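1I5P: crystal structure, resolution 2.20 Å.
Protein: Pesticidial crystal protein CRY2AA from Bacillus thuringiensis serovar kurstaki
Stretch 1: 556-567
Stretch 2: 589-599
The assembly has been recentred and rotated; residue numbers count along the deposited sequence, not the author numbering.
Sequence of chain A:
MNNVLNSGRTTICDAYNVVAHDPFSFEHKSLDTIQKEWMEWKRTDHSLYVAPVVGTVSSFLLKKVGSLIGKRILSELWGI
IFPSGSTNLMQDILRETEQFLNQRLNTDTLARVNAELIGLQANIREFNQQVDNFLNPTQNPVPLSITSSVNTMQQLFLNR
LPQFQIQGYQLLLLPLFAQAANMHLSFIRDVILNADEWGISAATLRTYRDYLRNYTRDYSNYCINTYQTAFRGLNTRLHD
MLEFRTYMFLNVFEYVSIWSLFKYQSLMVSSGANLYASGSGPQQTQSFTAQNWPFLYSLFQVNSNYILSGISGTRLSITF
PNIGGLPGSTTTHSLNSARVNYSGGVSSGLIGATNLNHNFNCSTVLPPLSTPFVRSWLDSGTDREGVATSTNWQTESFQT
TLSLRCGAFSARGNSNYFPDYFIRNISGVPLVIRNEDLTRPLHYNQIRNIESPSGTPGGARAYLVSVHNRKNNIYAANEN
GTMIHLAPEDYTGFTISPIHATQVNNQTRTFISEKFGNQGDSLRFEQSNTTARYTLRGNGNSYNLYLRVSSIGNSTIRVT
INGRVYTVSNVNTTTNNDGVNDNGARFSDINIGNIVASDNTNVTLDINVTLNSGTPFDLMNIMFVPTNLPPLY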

# COMPACT_ATOMS: atom_id res chain seq x y z
N THR A 556 -8.67 24.90 -10.28
CA THR A 556 -8.75 24.71 -11.72
C THR A 556 -7.67 23.74 -12.15
O THR A 556 -6.49 23.89 -11.81
CB THR A 556 -8.56 26.04 -12.47
OG1 THR A 556 -9.56 26.97 -12.05
CG2 THR A 556 -8.67 25.82 -13.98
N ILE A 557 -8.07 22.73 -12.92
CA ILE A 557 -7.13 21.73 -13.40
C ILE A 557 -6.85 21.89 -14.89
O ILE A 557 -7.77 21.98 -15.70
CB ILE A 557 -7.66 20.30 -13.16
CG1 ILE A 557 -8.02 20.10 -11.69
CG2 ILE A 557 -6.61 19.28 -13.56
CD1 ILE A 557 -8.66 18.77 -11.39
N ARG A 558 -5.57 21.93 -15.24
CA ARG A 558 -5.15 22.05 -16.63
C ARG A 558 -4.25 20.87 -16.96
O ARG A 558 -3.12 20.76 -16.46
CB ARG A 558 -4.41 23.37 -16.87
CG ARG A 558 -5.32 24.59 -16.89
CD ARG A 558 -4.52 25.87 -17.11
NE ARG A 558 -5.38 27.03 -17.35
CZ ARG A 558 -6.13 27.62 -16.43
NH1 ARG A 558 -6.14 27.17 -15.18
NH2 ARG A 558 -6.89 28.66 -16.75
N VAL A 559 -4.76 19.97 -17.79
CA VAL A 559 -4.01 18.79 -18.18
C VAL A 559 -3.50 18.92 -19.61
O VAL A 559 -4.26 19.23 -20.53
CB VAL A 559 -4.90 17.52 -18.08
CG1 VAL A 559 -4.10 16.30 -18.49
CG2 VAL A 559 -5.42 17.37 -16.66
N THR A 560 -2.21 18.69 -19.78
CA THR A 560 -1.61 18.78 -21.10
C THR A 560 -1.00 17.43 -21.45
O THR A 560 -0.12 16.92 -20.74
CB THR A 560 -0.52 19.87 -21.15
OG1 THR A 560 -1.08 21.11 -20.72
CG2 THR A 560 0.02 20.03 -22.56
N ILE A 561 -1.48 16.86 -22.55
CA ILE A 561 -1.02 15.57 -23.03
C ILE A 561 -1.41 15.44 -24.50
O ILE A 561 -2.50 15.86 -24.89
CB ILE A 561 -1.65 14.43 -22.19
CG1 ILE A 561 -1.12 13.07 -22.66
CG2 ILE A 561 -3.17 14.49 -22.28
CD1 ILE A 561 -1.48 11.93 -21.73
N ASN A 562 -0.52 14.88 -25.31
CA ASN A 562 -0.79 14.71 -26.74
C ASN A 562 -0.97 16.06 -27.42
O ASN A 562 -1.68 16.18 -28.41
CB ASN A 562 -2.06 13.89 -26.95
CG ASN A 562 -1.97 12.48 -26.37
OD1 ASN A 562 -2.98 11.92 -25.93
ND2 ASN A 562 -0.77 11.91 -26.38
N GLY A 563 -0.33 17.09 -26.87
CA GLY A 563 -0.47 18.42 -27.45
C GLY A 563 -1.85 18.99 -27.20
O GLY A 563 -2.19 20.06 -27.70
N ARG A 564 -2.65 18.28 -26.41
CA ARG A 564 -4.00 18.73 -26.09
C ARG A 564 -4.02 19.31 -24.68
O ARG A 564 -3.36 18.79 -23.77
CB ARG A 564 -5.00 17.56 -26.16
CG ARG A 564 -4.86 16.66 -27.39
CD ARG A 564 -5.92 15.56 -27.34
NE ARG A 564 -5.59 14.42 -28.20
CZ ARG A 564 -6.26 13.27 -28.20
NH1 ARG A 564 -7.29 13.09 -27.38
NH2 ARG A 564 -5.88 12.28 -29.00
N VAL A 565 -4.78 20.39 -24.49
CA VAL A 565 -4.88 21.01 -23.18
C VAL A 565 -6.32 20.95 -22.69
O VAL A 565 -7.20 21.58 -23.26
CB VAL A 565 -4.45 22.49 -23.22
CG1 VAL A 565 -4.43 23.07 -21.81
CG2 VAL A 565 -3.09 22.62 -23.88
N TYR A 566 -6.55 20.18 -21.63
CA TYR A 566 -7.89 20.07 -21.07
C TYR A 566 -7.97 20.92 -19.81
O TYR A 566 -7.12 20.84 -18.93
CB TYR A 566 -8.22 18.62 -20.72
CG TYR A 566 -8.09 17.65 -21.87
CD1 TYR A 566 -6.86 17.11 -22.23
CD2 TYR A 566 -9.22 17.27 -22.60
CE1 TYR A 566 -6.75 16.21 -23.28
CE2 TYR A 566 -9.11 16.37 -23.66
CZ TYR A 566 -7.88 15.84 -23.99
OH TYR A 566 -7.78 14.95 -25.03
N THR A 567 -9.02 21.74 -19.73
CA THR A 567 -9.21 22.60 -18.57
C THR A 567 -10.52 22.30 -17.85
O THR A 567 -11.59 22.33 -18.45
CB THR A 567 -9.20 24.08 -18.99
OG1 THR A 567 -8.00 24.37 -19.71
CG2 THR A 567 -9.29 24.99 -17.77
N ASP A 589 -14.02 11.80 -8.75
CA ASP A 589 -13.30 11.43 -9.97
C ASP A 589 -13.68 12.40 -11.08
O ASP A 589 -14.83 12.46 -11.50
CB ASP A 589 -13.63 9.99 -10.37
CG ASP A 589 -13.13 8.98 -9.36
OD1 ASP A 589 -12.19 9.32 -8.61
OD2 ASP A 589 -13.66 7.85 -9.33
N ILE A 590 -12.69 13.17 -11.53
CA ILE A 590 -12.92 14.15 -12.58
C ILE A 590 -12.58 13.57 -13.95
O ILE A 590 -11.45 13.13 -14.19
CB ILE A 590 -12.05 15.40 -12.40
CG1 ILE A 590 -12.04 15.84 -10.93
CG2 ILE A 590 -12.56 16.51 -13.31
CD1 ILE A 590 -13.41 16.23 -10.37
N ASN A 591 -13.57 13.56 -14.84
CA ASN A 591 -13.36 13.05 -16.19
C ASN A 591 -12.68 14.17 -16.98
O ASN A 591 -13.30 15.18 -17.32
CB ASN A 591 -14.71 12.68 -16.82
CG ASN A 591 -14.57 11.97 -18.16
OD1 ASN A 591 -15.52 11.36 -18.66
ND2 ASN A 591 -13.39 12.05 -18.76
N ILE A 592 -11.39 14.00 -17.24
CA ILE A 592 -10.62 14.99 -17.98
C ILE A 592 -10.88 14.90 -19.48
O ILE A 592 -11.02 15.92 -20.15
CB ILE A 592 -9.11 14.82 -17.73
CG1 ILE A 592 -8.82 14.87 -16.23
CG2 ILE A 592 -8.34 15.90 -18.46
CD1 ILE A 592 -9.31 16.13 -15.54
N GLY A 593 -10.94 13.69 -20.00
CA GLY A 593 -11.18 13.52 -21.42
C GLY A 593 -10.43 12.34 -22.00
O GLY A 593 -9.70 11.63 -21.31
N ASN A 594 -10.62 12.14 -23.30
CA ASN A 594 -9.99 11.05 -24.02
C ASN A 594 -8.53 11.36 -24.36
O ASN A 594 -8.21 12.45 -24.82
CB ASN A 594 -10.78 10.75 -25.29
CG ASN A 594 -10.12 9.68 -26.14
OD1 ASN A 594 -9.24 9.97 -26.95
ND2 ASN A 594 -10.54 8.44 -25.95
N ILE A 595 -7.65 10.39 -24.11
CA ILE A 595 -6.25 10.57 -24.40
C ILE A 595 -5.70 9.33 -25.09
O ILE A 595 -6.28 8.25 -25.00
CB ILE A 595 -5.43 10.85 -23.10
CG1 ILE A 595 -5.33 9.60 -22.23
CG2 ILE A 595 -6.06 12.00 -22.33
CD1 ILE A 595 -4.13 8.72 -22.54
N VAL A 596 -4.57 9.49 -25.78
CA VAL A 596 -3.95 8.38 -26.49
C VAL A 596 -2.60 8.03 -25.87
O VAL A 596 -1.71 8.87 -25.80
CB VAL A 596 -3.70 8.72 -27.97
CG1 VAL A 596 -3.35 7.44 -28.74
CG2 VAL A 596 -4.92 9.39 -28.58
N ALA A 597 -2.47 6.79 -25.41
CA ALA A 597 -1.21 6.32 -24.83
C ALA A 597 -0.34 5.82 -25.98
O ALA A 597 -0.14 4.61 -26.15
CB ALA A 597 -1.48 5.19 -23.84
N SER A 598 0.16 6.77 -26.77
CA SER A 598 1.01 6.48 -27.93
C SER A 598 1.88 5.23 -27.74
O SER A 598 2.60 5.12 -26.75
CB SER A 598 1.90 7.69 -28.22
OG SER A 598 1.12 8.87 -28.29
N ASP A 599 1.81 4.31 -28.70
CA ASP A 599 2.56 3.06 -28.63
C ASP A 599 4.08 3.25 -28.67
O ASP A 599 4.58 4.11 -29.39
CB ASP A 599 2.14 2.13 -29.76
CG ASP A 599 2.23 0.66 -29.39
OD1 ASP A 599 2.90 0.34 -28.38
OD2 ASP A 599 1.65 -0.17 -30.11

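Stretch 1 is a β-hairpin: strand 556-561 turns back through a type I' turn from Ile 561 to Arg 564, where Asn 562 and Gly 563 both take positive phi, into strand 564-567. Stretch 2 supplies strand 589-597, running at 17° to the first hairpin strand and 163° to the second. The axes come no closer than 9.0 and 7.5 Å, and no backbone-to-backbone hydrogen bond joins the stretches, so every contact runs through a side chain of stretch 1, which meets side chains or backbone of stretch 2.

Alternation along the first strand sends Ile 557, Val 559 and Ile 561 toward stretch 2. Val 559 CG2 meets Ile 592 CG2 at 3.7 Å, and Ile 561 CG2 meets Ile 595 CG2 at 3.8 Å. Ile 592 also packs on the second strand, its CG2 lying 3.5 Å from Tyr 566 CB. Beside it, Gly 593 leaves room for the tyrosine ring: a CB there would clash with Tyr 566 CE2, and its phi/psi of 145/180 independently calls for glycine.

At the turn, the Asn 562 amide reads the backbone of Val 596 as a strand would: Val 596 N donates to Asn 562 OD1 (2.9 Å), and Asn 562 ND2 donates to Val 596 O (3.2 Å). Arg 564 NH1 donates to Tyr 566 OH (3.0 Å), tying together two side chains that both reach Asn 594 O.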